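Local coordinates for twin-arginine translocation pathway signal protein (Burkholderia phytofirmans, PDB 2RJO), which binds beta-D-galactopyranose and is probably an exported, periplasmic sugar-binding protein of a bacterial transport system, at residues 10-15 / 22-27; 252-257 / 306-311; 138-143 / 185-190; 196-201 / 223-228. One frame throughout, in Å; residues are numbered along the deposited sequence.

Contact 1 of 4, residues 10-15 / 22-27; sequences CSFRSL and AFNKGA. With GAL (beta-D-galactopyranose), chain B; SO4 (sulfate ion), chain D.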
loop_
_atom_site.group_PDB
_atom_site.type_symbol
_atom_site.label_atom_id
_atom_site.label_comp_id
_atom_site.label_asym_id
_atom_site.label_seq_id
_atom_site.Cartn_x
_atom_site.Cartn_y
_atom_site.Cartn_z
ATOM N N CYS A 10 6.565 14.014 1.555
ATOM C CA CYS A 10 5.955 12.715 1.309
ATOM C C CYS A 10 5.359 12.683 -0.096
ATOM O O CYS A 10 4.499 13.503 -0.441
ATOM C CB CYS A 10 4.873 12.446 2.352
ATOM S SG CYS A 10 4.176 10.787 2.289
ATOM N N SER A 11 5.832 11.743 -0.912
ATOM C CA SER A 11 5.358 11.606 -2.284
ATOM C C SER A 11 4.511 10.358 -2.493
ATOM O O SER A 11 4.904 9.252 -2.117
ATOM C CB SER A 11 6.538 11.566 -3.260
ATOM O OG SER A 11 6.085 11.298 -4.579
ATOM N N PHE A 12 3.351 10.544 -3.112
ATOM C CA PHE A 12 2.444 9.438 -3.388
ATOM C C PHE A 12 1.535 9.715 -4.585
ATOM O O PHE A 12 1.457 10.841 -5.083
ATOM C CB PHE A 12 1.631 9.110 -2.135
ATOM C CG PHE A 12 0.989 10.297 -1.509
ATOM C CD1 PHE A 12 -0.297 10.685 -1.875
ATOM C CD2 PHE A 12 1.678 11.051 -0.562
ATOM C CE1 PHE A 12 -0.897 11.814 -1.302
ATOM C CE2 PHE A 12 1.088 12.185 0.018
ATOM C CZ PHE A 12 -0.200 12.564 -0.355
ATOM N N ARG A 13 0.839 8.684 -5.040
ATOM C CA ARG A 13 -0.008 8.807 -6.218
ATOM C C ARG A 13 -1.214 9.746 -6.140
ATOM O O ARG A 13 -1.293 10.689 -6.924
ATOM C CB ARG A 13 -0.453 7.415 -6.681
ATOM C CG ARG A 13 -0.632 7.302 -8.190
ATOM C CD ARG A 13 -0.852 5.878 -8.648
ATOM N NE ARG A 13 0.324 5.017 -8.500
ATOM C CZ ARG A 13 0.529 4.193 -7.478
ATOM N NH1 ARG A 13 -0.363 4.111 -6.496
ATOM N NH2 ARG A 13 1.619 3.431 -7.446
ATOM N N SER A 14 -2.145 9.519 -5.213
ATOM C CA SER A 14 -3.326 10.385 -5.155
ATOM C C SER A 14 -4.051 10.544 -3.831
ATOM O O SER A 14 -4.043 9.643 -2.987
ATOM C CB SER A 14 -4.340 9.912 -6.193
ATOM O OG SER A 14 -3.723 9.824 -7.462
ATOM N N LEU A 15 -4.698 11.700 -3.666
ATOM C CA LEU A 15 -5.472 11.991 -2.454
ATOM C C LEU A 15 -6.889 11.436 -2.568
ATOM O O LEU A 15 -7.674 11.525 -1.621
ATOM C CB LEU A 15 -5.577 13.505 -2.212
ATOM C CG LEU A 15 -4.567 14.264 -1.340
ATOM C CD1 LEU A 15 -4.395 13.529 -0.014
ATOM C CD2 LEU A 15 -3.241 14.399 -2.055
ATOM N N ALA A 22 -4.759 8.702 4.539
ATOM C CA ALA A 22 -4.201 8.356 5.835
ATOM C C ALA A 22 -2.669 8.395 5.791
ATOM O O ALA A 22 -2.017 8.852 6.732
ATOM C CB ALA A 22 -4.670 6.984 6.233
ATOM N N PHE A 23 -2.104 7.903 4.694
ATOM C CA PHE A 23 -0.656 7.897 4.528
ATOM C C PHE A 23 -0.125 9.313 4.731
ATOM O O PHE A 23 0.857 9.530 5.431
ATOM C CB PHE A 23 -0.308 7.416 3.123
ATOM C CG PHE A 23 1.157 7.222 2.891
ATOM C CD1 PHE A 23 1.851 6.214 3.552
ATOM C CD2 PHE A 23 1.839 8.019 1.981
ATOM C CE1 PHE A 23 3.216 6.001 3.312
ATOM C CE2 PHE A 23 3.210 7.815 1.729
ATOM C CZ PHE A 23 3.891 6.801 2.397
ATOM N N ASN A 24 -0.795 10.265 4.098
ATOM C CA ASN A 24 -0.442 11.668 4.171
ATOM C C ASN A 24 -0.646 12.223 5.587
ATOM O O ASN A 24 0.148 13.032 6.069
ATOM C CB ASN A 24 -1.297 12.450 3.174
ATOM C CG ASN A 24 -1.164 13.946 3.344
ATOM O OD1 ASN A 24 -2.164 14.648 3.483
ATOM N ND2 ASN A 24 0.071 14.445 3.334
ATOM N N LYS A 25 -1.721 11.780 6.234
ATOM C CA LYS A 25 -2.076 12.189 7.591
ATOM C C LYS A 25 -0.967 11.803 8.552
ATOM O O LYS A 25 -0.586 12.582 9.419
ATOM C CB LYS A 25 -3.358 11.483 8.030
ATOM C CG LYS A 25 -4.519 12.388 8.407
ATOM C CD LYS A 25 -5.096 13.103 7.201
ATOM C CE LYS A 25 -6.561 13.476 7.437
ATOM N NZ LYS A 25 -7.431 12.252 7.592
ATOM N N GLY A 26 -0.476 10.575 8.406
ATOM C CA GLY A 26 0.593 10.085 9.262
ATOM C C GLY A 26 1.878 10.877 9.121
ATOM O O GLY A 26 2.522 11.184 10.124
ATOM N N ALA A 27 2.263 11.203 7.887
ATOM C CA ALA A 27 3.482 11.973 7.641
ATOM C C ALA A 27 3.328 13.345 8.285
ATOM O O ALA A 27 4.216 13.843 8.979
ATOM C CB ALA A 27 3.711 12.128 6.140
HETATM C C1 GAL B . -2.137 2.011 -3.633
HETATM C C2 GAL B . -2.733 0.753 -2.960
HETATM C C3 GAL B . -1.691 0.178 -1.975
HETATM C C4 GAL B . -0.415 -0.176 -2.759
HETATM C C5 GAL B . 0.087 1.137 -3.423
HETATM C C6 GAL B . 1.341 0.828 -4.214
HETATM O O1 GAL B . -3.097 2.541 -4.566
HETATM O O2 GAL B . -3.914 1.107 -2.243
HETATM O O3 GAL B . -2.199 -1.002 -1.357
HETATM O O4 GAL B . -0.744 -1.127 -3.771
HETATM O O5 GAL B . -0.919 1.665 -4.350
HETATM O O6 GAL B . 1.786 2.034 -4.804
HETATM S S SO4 D . -4.163 5.380 -6.284
HETATM O O1 SO4 D . -3.828 6.821 -6.419
HETATM O O2 SO4 D . -3.080 4.540 -6.843
HETATM O O3 SO4 D . -5.454 5.099 -6.962
HETATM O O4 SO4 D . -4.292 5.064 -4.846
#

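Contact 2 of 4, residues 252-257 / 306-311; sequences DPFWLG and PKAEWN. With SO4 (sulfate ion), chain F.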
loop_
_atom_site.group_PDB
_atom_site.type_symbol
_atom_site.label_atom_id
_atom_site.label_comp_id
_atom_site.label_asym_id
_atom_site.label_seq_id
_atom_site.Cartn_x
_atom_site.Cartn_y
_atom_site.Cartn_z
ATOM N N ASP A 252 -1.811 -0.090 7.700
ATOM C CA ASP A 252 -1.663 1.062 8.569
ATOM C C ASP A 252 -0.899 2.158 7.820
ATOM O O ASP A 252 0.253 2.463 8.125
ATOM C CB ASP A 252 -0.915 0.680 9.839
ATOM C CG ASP A 252 -1.212 1.616 10.977
ATOM O OD1 ASP A 252 -1.680 2.747 10.706
ATOM O OD2 ASP A 252 -0.969 1.226 12.138
ATOM N N PRO A 253 -1.538 2.740 6.796
ATOM C CA PRO A 253 -0.928 3.803 5.998
ATOM C C PRO A 253 -0.519 4.981 6.872
ATOM O O PRO A 253 0.535 5.578 6.663
ATOM C CB PRO A 253 -2.017 4.146 4.978
ATOM C CG PRO A 253 -3.289 3.660 5.627
ATOM C CD PRO A 253 -2.864 2.379 6.269
ATOM N N PHE A 254 -1.341 5.310 7.859
ATOM C CA PHE A 254 -1.006 6.399 8.768
ATOM C C PHE A 254 0.400 6.150 9.321
ATOM O O PHE A 254 1.285 6.978 9.182
ATOM C CB PHE A 254 -2.002 6.438 9.921
ATOM C CG PHE A 254 -1.726 7.519 10.921
ATOM C CD1 PHE A 254 -2.303 8.778 10.780
ATOM C CD2 PHE A 254 -0.892 7.280 12.009
ATOM C CE1 PHE A 254 -2.055 9.791 11.713
ATOM C CE2 PHE A 254 -0.633 8.285 12.948
ATOM C CZ PHE A 254 -1.220 9.546 12.799
ATOM N N TRP A 255 0.589 5.000 9.955
ATOM C CA TRP A 255 1.884 4.632 10.519
ATOM C C TRP A 255 2.983 4.631 9.447
ATOM O O TRP A 255 4.083 5.138 9.672
ATOM C CB TRP A 255 1.801 3.245 11.155
ATOM C CG TRP A 255 3.116 2.767 11.666
ATOM C CD1 TRP A 255 3.739 3.159 12.811
ATOM C CD2 TRP A 255 3.994 1.836 11.030
ATOM N NE1 TRP A 255 4.958 2.531 12.931
ATOM C CE2 TRP A 255 5.138 1.710 11.845
ATOM C CE3 TRP A 255 3.930 1.093 9.843
ATOM C CZ2 TRP A 255 6.206 0.874 11.515
ATOM C CZ3 TRP A 255 4.999 0.258 9.513
ATOM C CH2 TRP A 255 6.117 0.157 10.346
ATOM N N LEU A 256 2.689 4.045 8.292
ATOM C CA LEU A 256 3.659 3.997 7.211
ATOM C C LEU A 256 4.134 5.392 6.839
ATOM O O LEU A 256 5.325 5.617 6.653
ATOM C CB LEU A 256 3.056 3.332 5.972
ATOM C CG LEU A 256 3.113 1.813 5.915
ATOM C CD1 LEU A 256 2.222 1.297 4.797
ATOM C CD2 LEU A 256 4.555 1.393 5.704
ATOM N N GLY A 257 3.188 6.322 6.735
ATOM C CA GLY A 257 3.507 7.694 6.379
ATOM C C GLY A 257 4.448 8.414 7.327
ATOM O O GLY A 257 5.315 9.181 6.893
ATOM N N PRO A 306 -4.996 6.694 16.972
ATOM C CA PRO A 306 -3.684 6.149 16.614
ATOM C C PRO A 306 -2.556 6.514 17.566
ATOM O O PRO A 306 -2.298 7.694 17.815
ATOM C CB PRO A 306 -3.424 6.726 15.214
ATOM C CG PRO A 306 -4.766 7.180 14.726
ATOM C CD PRO A 306 -5.414 7.703 15.983
ATOM N N LYS A 307 -1.887 5.494 18.095
ATOM C CA LYS A 307 -0.761 5.712 18.986
ATOM C C LYS A 307 0.494 5.827 18.120
ATOM O O LYS A 307 1.178 4.828 17.850
ATOM C CB LYS A 307 -0.628 4.548 19.974
ATOM C CG LYS A 307 -1.686 4.551 21.070
ATOM C CD LYS A 307 -1.495 3.371 22.035
ATOM C CE LYS A 307 -2.442 3.477 23.242
ATOM N NZ LYS A 307 -2.112 4.639 24.157
ATOM N N ALA A 308 0.774 7.055 17.691
ATOM C CA ALA A 308 1.929 7.380 16.850
ATOM C C ALA A 308 3.281 6.997 17.479
ATOM O O ALA A 308 3.940 7.837 18.088
ATOM C CB ALA A 308 1.902 8.875 16.541
ATOM N N GLU A 309 3.695 5.740 17.300
ATOM C CA GLU A 309 4.946 5.216 17.861
ATOM C C GLU A 309 6.212 5.564 17.073
ATOM O O GLU A 309 7.143 4.760 16.994
ATOM C CB GLU A 309 4.852 3.692 17.974
ATOM C CG GLU A 309 3.749 3.216 18.896
ATOM C CD GLU A 309 4.042 3.579 20.328
ATOM O OE1 GLU A 309 4.993 2.992 20.897
ATOM O OE2 GLU A 309 3.330 4.454 20.875
ATOM N N TRP A 310 6.246 6.772 16.527
ATOM C CA TRP A 310 7.356 7.272 15.716
ATOM C C TRP A 310 8.768 6.920 16.212
ATOM O O TRP A 310 9.655 6.614 15.416
ATOM C CB TRP A 310 7.216 8.788 15.591
ATOM C CG TRP A 310 5.824 9.248 15.155
ATOM C CD1 TRP A 310 5.134 10.332 15.628
ATOM C CD2 TRP A 310 4.996 8.674 14.124
ATOM N NE1 TRP A 310 3.941 10.467 14.961
ATOM C CE2 TRP A 310 3.830 9.465 14.037
ATOM C CE3 TRP A 310 5.125 7.568 13.276
ATOM C CZ2 TRP A 310 2.811 9.186 13.126
ATOM C CZ3 TRP A 310 4.109 7.293 12.376
ATOM C CH2 TRP A 310 2.969 8.096 12.308
ATOM N N ASN A 311 8.974 6.977 17.523
ATOM C CA ASN A 311 10.265 6.688 18.136
ATOM C C ASN A 311 10.731 5.233 17.999
ATOM O O ASN A 311 11.926 4.961 17.894
ATOM C CB ASN A 311 10.208 7.042 19.632
ATOM C CG ASN A 311 9.030 6.366 20.352
ATOM O OD1 ASN A 311 7.878 6.846 20.306
ATOM N ND2 ASN A 311 9.310 5.232 21.003
HETATM S S SO4 F . -1.749 2.555 15.201
HETATM O O1 SO4 F . -0.917 3.590 14.521
HETATM O O2 SO4 F . -1.686 2.752 16.669
HETATM O O3 SO4 F . -1.261 1.195 14.840
HETATM O O4 SO4 F . -3.164 2.682 14.744
HETATM O O HOH W 1 6.381 2.672 15.508
#

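Contact 3 of 4, residues 138-143 / 185-190; sequences GVVALG and PIMQAW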
loop_
_atom_site.group_PDB
_atom_site.type_symbol
_atom_site.label_atom_id
_atom_site.label_comp_id
_atom_site.label_asym_id
_atom_site.label_seq_id
_atom_site.Cartn_x
_atom_site.Cartn_y
_atom_site.Cartn_z
ATOM N N GLY A 138 -17.727 -19.235 -9.374
ATOM C CA GLY A 138 -16.982 -18.375 -10.271
ATOM C C GLY A 138 -16.494 -17.119 -9.591
ATOM O O GLY A 138 -17.227 -16.483 -8.834
ATOM N N VAL A 139 -15.253 -16.750 -9.881
ATOM C CA VAL A 139 -14.656 -15.566 -9.277
ATOM C C VAL A 139 -14.007 -14.626 -10.274
ATOM O O VAL A 139 -13.319 -15.063 -11.187
ATOM C CB VAL A 139 -13.588 -15.971 -8.254
ATOM C CG1 VAL A 139 -13.057 -14.748 -7.551
ATOM C CG2 VAL A 139 -14.179 -16.960 -7.263
ATOM N N VAL A 140 -14.244 -13.329 -10.105
ATOM C CA VAL A 140 -13.620 -12.327 -10.958
ATOM C C VAL A 140 -12.615 -11.603 -10.058
ATOM O O VAL A 140 -12.854 -11.473 -8.856
ATOM C CB VAL A 140 -14.644 -11.312 -11.532
ATOM C CG1 VAL A 140 -15.512 -11.987 -12.571
ATOM C CG2 VAL A 140 -15.506 -10.730 -10.420
ATOM N N ALA A 141 -11.499 -11.142 -10.621
ATOM C CA ALA A 141 -10.483 -10.459 -9.822
ATOM C C ALA A 141 -9.966 -9.163 -10.447
ATOM O O ALA A 141 -9.714 -9.092 -11.654
ATOM C CB ALA A 141 -9.323 -11.402 -9.548
ATOM N N LEU A 142 -9.807 -8.145 -9.604
ATOM C CA LEU A 142 -9.340 -6.829 -10.015
ATOM C C LEU A 142 -7.928 -6.589 -9.502
ATOM O O LEU A 142 -7.677 -6.686 -8.307
ATOM C CB LEU A 142 -10.280 -5.757 -9.467
ATOM C CG LEU A 142 -11.703 -5.760 -10.034
ATOM C CD1 LEU A 142 -12.658 -5.141 -9.022
ATOM C CD2 LEU A 142 -11.727 -5.013 -11.366
ATOM N N GLY A 143 -7.010 -6.262 -10.407
ATOM C CA GLY A 143 -5.628 -6.037 -10.010
ATOM C C GLY A 143 -5.146 -4.600 -10.074
ATOM O O GLY A 143 -5.775 -3.742 -10.686
ATOM N N PRO A 185 -16.864 0.425 -13.899
ATOM C CA PRO A 185 -17.299 -0.065 -15.214
ATOM C C PRO A 185 -16.828 -1.468 -15.575
ATOM O O PRO A 185 -17.431 -2.126 -16.421
ATOM C CB PRO A 185 -16.769 0.997 -16.178
ATOM C CG PRO A 185 -15.569 1.524 -15.487
ATOM C CD PRO A 185 -16.039 1.635 -14.048
ATOM N N ILE A 186 -15.754 -1.934 -14.949
ATOM C CA ILE A 186 -15.265 -3.279 -15.235
ATOM C C ILE A 186 -16.176 -4.309 -14.546
ATOM O O ILE A 186 -16.439 -5.380 -15.096
ATOM C CB ILE A 186 -13.808 -3.465 -14.748
ATOM C CG1 ILE A 186 -12.857 -2.617 -15.602
ATOM C CG2 ILE A 186 -13.409 -4.922 -14.835
ATOM C CD1 ILE A 186 -11.388 -2.726 -15.189
HETATM N N MSE A 187 -16.654 -3.977 -13.346
HETATM C CA MSE A 187 -17.543 -4.862 -12.603
HETATM C C MSE A 187 -18.859 -4.984 -13.356
HETATM O O MSE A 187 -19.452 -6.060 -13.427
HETATM C CB MSE A 187 -17.824 -4.300 -11.205
HETATM C CG MSE A 187 -17.308 -5.158 -10.050
HETATM SE SE MSE A 187 -18.065 -6.787 -9.890
HETATM C CE MSE A 187 -16.759 -7.757 -9.893
ATOM N N GLN A 188 -19.312 -3.865 -13.912
ATOM C CA GLN A 188 -20.561 -3.831 -14.662
ATOM C C GLN A 188 -20.502 -4.760 -15.858
ATOM O O GLN A 188 -21.397 -5.582 -16.049
ATOM C CB GLN A 188 -20.857 -2.414 -15.156
ATOM C CG GLN A 188 -21.131 -1.435 -14.054
ATOM C CD GLN A 188 -21.583 -0.102 -14.586
ATOM O OE1 GLN A 188 -20.843 0.585 -15.312
ATOM N NE2 GLN A 188 -22.808 0.286 -14.229
ATOM N N ALA A 189 -19.452 -4.618 -16.662
ATOM C CA ALA A 189 -19.277 -5.445 -17.850
ATOM C C ALA A 189 -19.173 -6.925 -17.485
ATOM O O ALA A 189 -19.615 -7.782 -18.252
ATOM C CB ALA A 189 -18.039 -5.012 -18.621
ATOM N N TRP A 190 -18.582 -7.227 -16.331
ATOM C CA TRP A 190 -18.459 -8.618 -15.889
ATOM C C TRP A 190 -19.812 -9.214 -15.520
ATOM O O TRP A 190 -20.054 -10.400 -15.740
ATOM C CB TRP A 190 -17.561 -8.744 -14.661
ATOM C CG TRP A 190 -16.090 -8.819 -14.940
ATOM C CD1 TRP A 190 -15.484 -9.256 -16.081
ATOM C CD2 TRP A 190 -15.039 -8.512 -14.019
ATOM N NE1 TRP A 190 -14.121 -9.241 -15.928
ATOM C CE2 TRP A 190 -13.819 -8.791 -14.669
ATOM C CE3 TRP A 190 -15.010 -8.032 -12.701
ATOM C CZ2 TRP A 190 -12.578 -8.604 -14.043
ATOM C CZ3 TRP A 190 -13.772 -7.848 -12.080
ATOM C CH2 TRP A 190 -12.581 -8.134 -12.752
#

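Contact 4 of 4, residues 196-201 / 223-228; sequences SKIKGV and GQIPVT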
loop_
_atom_site.group_PDB
_atom_site.type_symbol
_atom_site.label_atom_id
_atom_site.label_comp_id
_atom_site.label_asym_id
_atom_site.label_seq_id
_atom_site.Cartn_x
_atom_site.Cartn_y
_atom_site.Cartn_z
ATOM N N SER A 196 -25.037 -14.760 -13.238
ATOM C CA SER A 196 -25.051 -15.630 -12.056
ATOM C C SER A 196 -23.777 -16.428 -11.831
ATOM O O SER A 196 -23.521 -16.906 -10.723
ATOM C CB SER A 196 -26.233 -16.601 -12.133
ATOM O OG SER A 196 -26.044 -17.527 -13.187
ATOM N N LYS A 197 -22.980 -16.585 -12.875
ATOM C CA LYS A 197 -21.744 -17.337 -12.748
ATOM C C LYS A 197 -20.790 -16.716 -11.724
ATOM O O LYS A 197 -19.931 -17.405 -11.185
ATOM C CB LYS A 197 -21.064 -17.452 -14.115
ATOM C CG LYS A 197 -21.881 -18.259 -15.118
ATOM C CD LYS A 197 -21.248 -18.275 -16.497
ATOM C CE LYS A 197 -21.567 -17.007 -17.285
ATOM N NZ LYS A 197 -23.046 -16.828 -17.531
ATOM N N ILE A 198 -20.955 -15.424 -11.450
ATOM C CA ILE A 198 -20.106 -14.729 -10.486
ATOM C C ILE A 198 -20.557 -14.998 -9.044
ATOM O O ILE A 198 -21.592 -14.495 -8.609
ATOM C CB ILE A 198 -20.126 -13.199 -10.722
ATOM C CG1 ILE A 198 -19.608 -12.872 -12.124
ATOM C CG2 ILE A 198 -19.249 -12.499 -9.695
ATOM C CD1 ILE A 198 -19.659 -11.390 -12.467
ATOM N N LYS A 199 -19.772 -15.786 -8.307
ATOM C CA LYS A 199 -20.089 -16.123 -6.912
ATOM C C LYS A 199 -19.173 -15.395 -5.924
ATOM O O LYS A 199 -19.245 -15.620 -4.718
ATOM C CB LYS A 199 -19.946 -17.635 -6.687
ATOM C CG LYS A 199 -20.914 -18.494 -7.485
ATOM C CD LYS A 199 -22.356 -18.188 -7.111
ATOM C CE LYS A 199 -23.328 -18.876 -8.063
ATOM N NZ LYS A 199 -24.744 -18.589 -7.673
ATOM N N GLY A 200 -18.306 -14.532 -6.440
ATOM C CA GLY A 200 -17.399 -13.797 -5.582
ATOM C C GLY A 200 -16.529 -12.812 -6.337
ATOM O O GLY A 200 -16.438 -12.859 -7.575
ATOM N N VAL A 201 -15.882 -11.921 -5.588
ATOM C CA VAL A 201 -15.017 -10.899 -6.168
ATOM C C VAL A 201 -13.793 -10.650 -5.293
ATOM O O VAL A 201 -13.921 -10.416 -4.098
ATOM C CB VAL A 201 -15.756 -9.557 -6.307
ATOM C CG1 VAL A 201 -14.874 -8.556 -7.057
ATOM C CG2 VAL A 201 -17.097 -9.751 -7.016
ATOM N N GLY A 223 -23.619 -7.176 -0.958
ATOM C CA GLY A 223 -23.853 -7.950 0.246
ATOM C C GLY A 223 -24.277 -9.381 -0.049
ATOM O O GLY A 223 -24.300 -10.215 0.854
ATOM N N GLN A 224 -24.623 -9.667 -1.305
ATOM C CA GLN A 224 -25.037 -11.015 -1.702
ATOM C C GLN A 224 -23.877 -11.719 -2.397
ATOM O O GLN A 224 -23.836 -12.944 -2.491
ATOM C CB GLN A 224 -26.266 -10.969 -2.629
ATOM C CG GLN A 224 -27.585 -10.718 -1.901
ATOM C CD GLN A 224 -28.784 -10.749 -2.829
ATOM O OE1 GLN A 224 -28.973 -11.704 -3.579
ATOM N NE2 GLN A 224 -29.597 -9.705 -2.785
ATOM N N ILE A 225 -22.936 -10.929 -2.891
ATOM C CA ILE A 225 -21.756 -11.464 -3.536
ATOM C C ILE A 225 -20.581 -11.005 -2.671
ATOM O O ILE A 225 -20.347 -9.806 -2.515
ATOM C CB ILE A 225 -21.614 -10.920 -4.974
ATOM C CG1 ILE A 225 -22.786 -11.416 -5.829
ATOM C CG2 ILE A 225 -20.298 -11.379 -5.588
ATOM C CD1 ILE A 225 -22.838 -10.793 -7.204
ATOM N N PRO A 226 -19.845 -11.960 -2.070
ATOM C CA PRO A 226 -18.695 -11.650 -1.214
ATOM C C PRO A 226 -17.541 -10.998 -1.973
ATOM O O PRO A 226 -17.188 -11.405 -3.077
ATOM C CB PRO A 226 -18.329 -13.011 -0.636
ATOM C CG PRO A 226 -18.670 -13.938 -1.738
ATOM C CD PRO A 226 -20.021 -13.419 -2.181
ATOM N N VAL A 227 -16.957 -9.977 -1.363
ATOM C CA VAL A 227 -15.855 -9.252 -1.972
ATOM C C VAL A 227 -14.758 -9.036 -0.954
ATOM O O VAL A 227 -15.037 -8.914 0.241
ATOM C CB VAL A 227 -16.318 -7.879 -2.460
ATOM C CG1 VAL A 227 -15.209 -7.209 -3.257
ATOM C CG2 VAL A 227 -17.587 -8.021 -3.283
ATOM N N THR A 228 -13.512 -9.004 -1.419
ATOM C CA THR A 228 -12.381 -8.755 -0.532
ATOM C C THR A 228 -11.474 -7.662 -1.094
ATOM O O THR A 228 -11.454 -7.411 -2.299
ATOM C CB THR A 228 -11.534 -10.014 -0.300
ATOM O OG1 THR A 228 -10.998 -10.477 -1.545
ATOM C CG2 THR A 228 -12.364 -11.099 0.350
#

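Contact 1 of 4, residues 10-15 / 22-27
The F23 ring turns its edge to F12, whose CD2 lies near the plane of that ring, 4.0 Å from F23 CD2. C10 SG comes to the F23 ring obliquely, in a sulfur-aromatic contact: it stands 4.1 Å from the ring centroid and 52° off the normal, with F23 CE2 its nearest atom at 3.2 Å. CG of F23 lies anti to its backbone N (chi1 -173°), and the ring attached to it meets C10 and F12 of strand 7-12. The F12 ring is approached obliquely too, N24 CB lying 3.7 Å from F12 CZ, with the N24 amide turned about 40° from the ring. Behind the sulfur, C10 CB packs on A27 CB at 4.0 Å. This is the first beta-alpha-beta unit of a periplasmic binding protein domain, the helix running back antiparallel to the strand it follows; L256 of helix 253-268 also packs on F23. Just past the strand, R13 meets the sugar with the edge of its guanidinium: NH2 donates to GAL O6 at 3.0 Å, nearly straight, with weak bonds from NH1 to O5 and O6. NH1 also donates to O2 of a sulfate, probably from the crystallisation liquor, while N72 accepts from NE. No hydrogen bond joins strand to helix, so apolar and sulfur-aromatic packing holds them together, while the polar chemistry gathers at R13, where the sulfate probably offsets some positive charge in this crystal.

Contact 2 of 4, residues 252-257 / 306-311
P306 lays CB over one face of the F254 ring, a CH-pi contact 4.3 Å from the centroid and 25° off the normal; F254 CE2 is the nearest ring atom. At K307, the centre of an inverse gamma turn, the backbone N donates to sulfate O2 at 3.1 Å. A308 brings CB to the edge of the F254 ring, while over W310 the same CB stands above one face, toward the rim. These residues belong to the loop after helix 296-302, which here packs against the first turn of helix 253-268. That turn is N-capped by D252, whose OD1 accepts from W255 N at 3.3 Å from above the carboxylate plane, and whose OD2 forms a salt bridge with R316. E309 takes part through its carbonyl: water 1 donates to E309 O and accepts from W255 NE1 at 2.9 Å, bridging loop and helix. W310 comes last, its indole reaching back to the helix although its CB points away. Its CZ2 lies 3.6 Å from F254 CE2, the planes of the two six-membered rings 27° from parallel and strongly offset, with little face-to-face overlap. At its edge, W310 CZ3 meets W255 O at 3.5 Å, and F30 of helix 18-34 makes an edge-to-face pair with the same indole.

Contact 3 of 4, residues 138-143 / 185-190
V140 sets its CB over one face of the W190 indole, a CH-pi contact 3.6 Å from the six-membered-ring centroid and 16° off the normal. The contact seats helix 180-194 against strand 137-143, a central strand of the four-stranded parallel sheet in one alpha/beta lobe of the periplasmic binding protein; the short helix and strand segments run nearly antiparallel. In W190, CG lies anti to the carbonyl carbon (chi1 -84°), and a chi2 of -25° sets the plane of the indole, so that V140 takes one face and I186 CG2, from the preceding turn of the same helix, stands above the opposite one, toward the rim. The branches of V140 divide over the ring, CG2 lying near W190 CE3 and CG1 near CD2. At the edge of the indole, W190 CH2 comes within 3.2 Å of A141 O, while at its pyrrole end NE1 donates to D172 of the neighbouring strand 168-175, a bond that helps fix the rotation of the ring. L142 crosses the far end of the indole obliquely: CD2 lies 3.5 Å from W190 CH2, and the same methyl also meets I186 CG2 at 3.9 Å. The selenomethionine M187 does not point straight at the strand, but its chain bends at both chi2 and chi3, and the terminal methyl meets V140, M187 CE and V140 CG2 being 3.3 Å apart, closer than carbon radii normally allow.

Contact 4 of 4, residues 196-201 / 223-228
V201 and V227 form a parallel beta bridge between strands 198-203 and 227-228, their CA atoms 4.6 Å apart. Two backbone hydrogen bonds flank V227: V201 N donates to P226 O at 2.9 Å, and T228 N to V201 O at 3.1 Å. CA-H...O contacts supplement them: V201 O also lies 3.1 Å from V227 CA, with an angle of 152° at the hydrogen, and P226 O also meets G200 CA. Another carbon approaches a carbonyl oxygen at the ring of P226, whose CD lies 3.4 Å from K199 O. Apolar contacts fill in beside the backbones. V201 and V227 project from the same face of the sheet in matching directions; with CG1 anti to the backbone N in both, the V201 and V227 CG1 atoms lie 4.0 Å apart, and V227 CG2 reaches V201 CB at 3.9 Å. I225 lays its CG2 against V201 CG2, also at 3.9 Å, and against G200 CA, which presents no side chain. The bridge adds strand 227-228 to the end of the four-stranded parallel sheet and completes a beta-alpha-beta unit through helix 206-218, whose L216 touches I225 and V227; L129 of helix 118-132 packs on P226 and T228, and M187 of helix 180-194 on V201.

The four contacts fall into two groups either side of the galactose pocket. Contacts 1 and 2, with centres 12 Å apart, touch through helices 18-34 and 253-268: F23 CE1 lies 3.4 Å from G257 N and A27 CB 3.4 Å from G257 O. Contacts 3 and 4, centres 10 Å apart, share a sheet, G138 O probably accepting from K199 N at 2.7 Å, while M187 CE meets V201 CG1. Between the groups, contacts 1 and 3 have centres 28 Å apart and contacts 2 and 4 33 Å. R13 of contact 1 binds the sugar directly; the side chains of L142 (contact 3), W255 (contact 2) and T228 (contact 4) lie about 12, 13 and 13 Å from it.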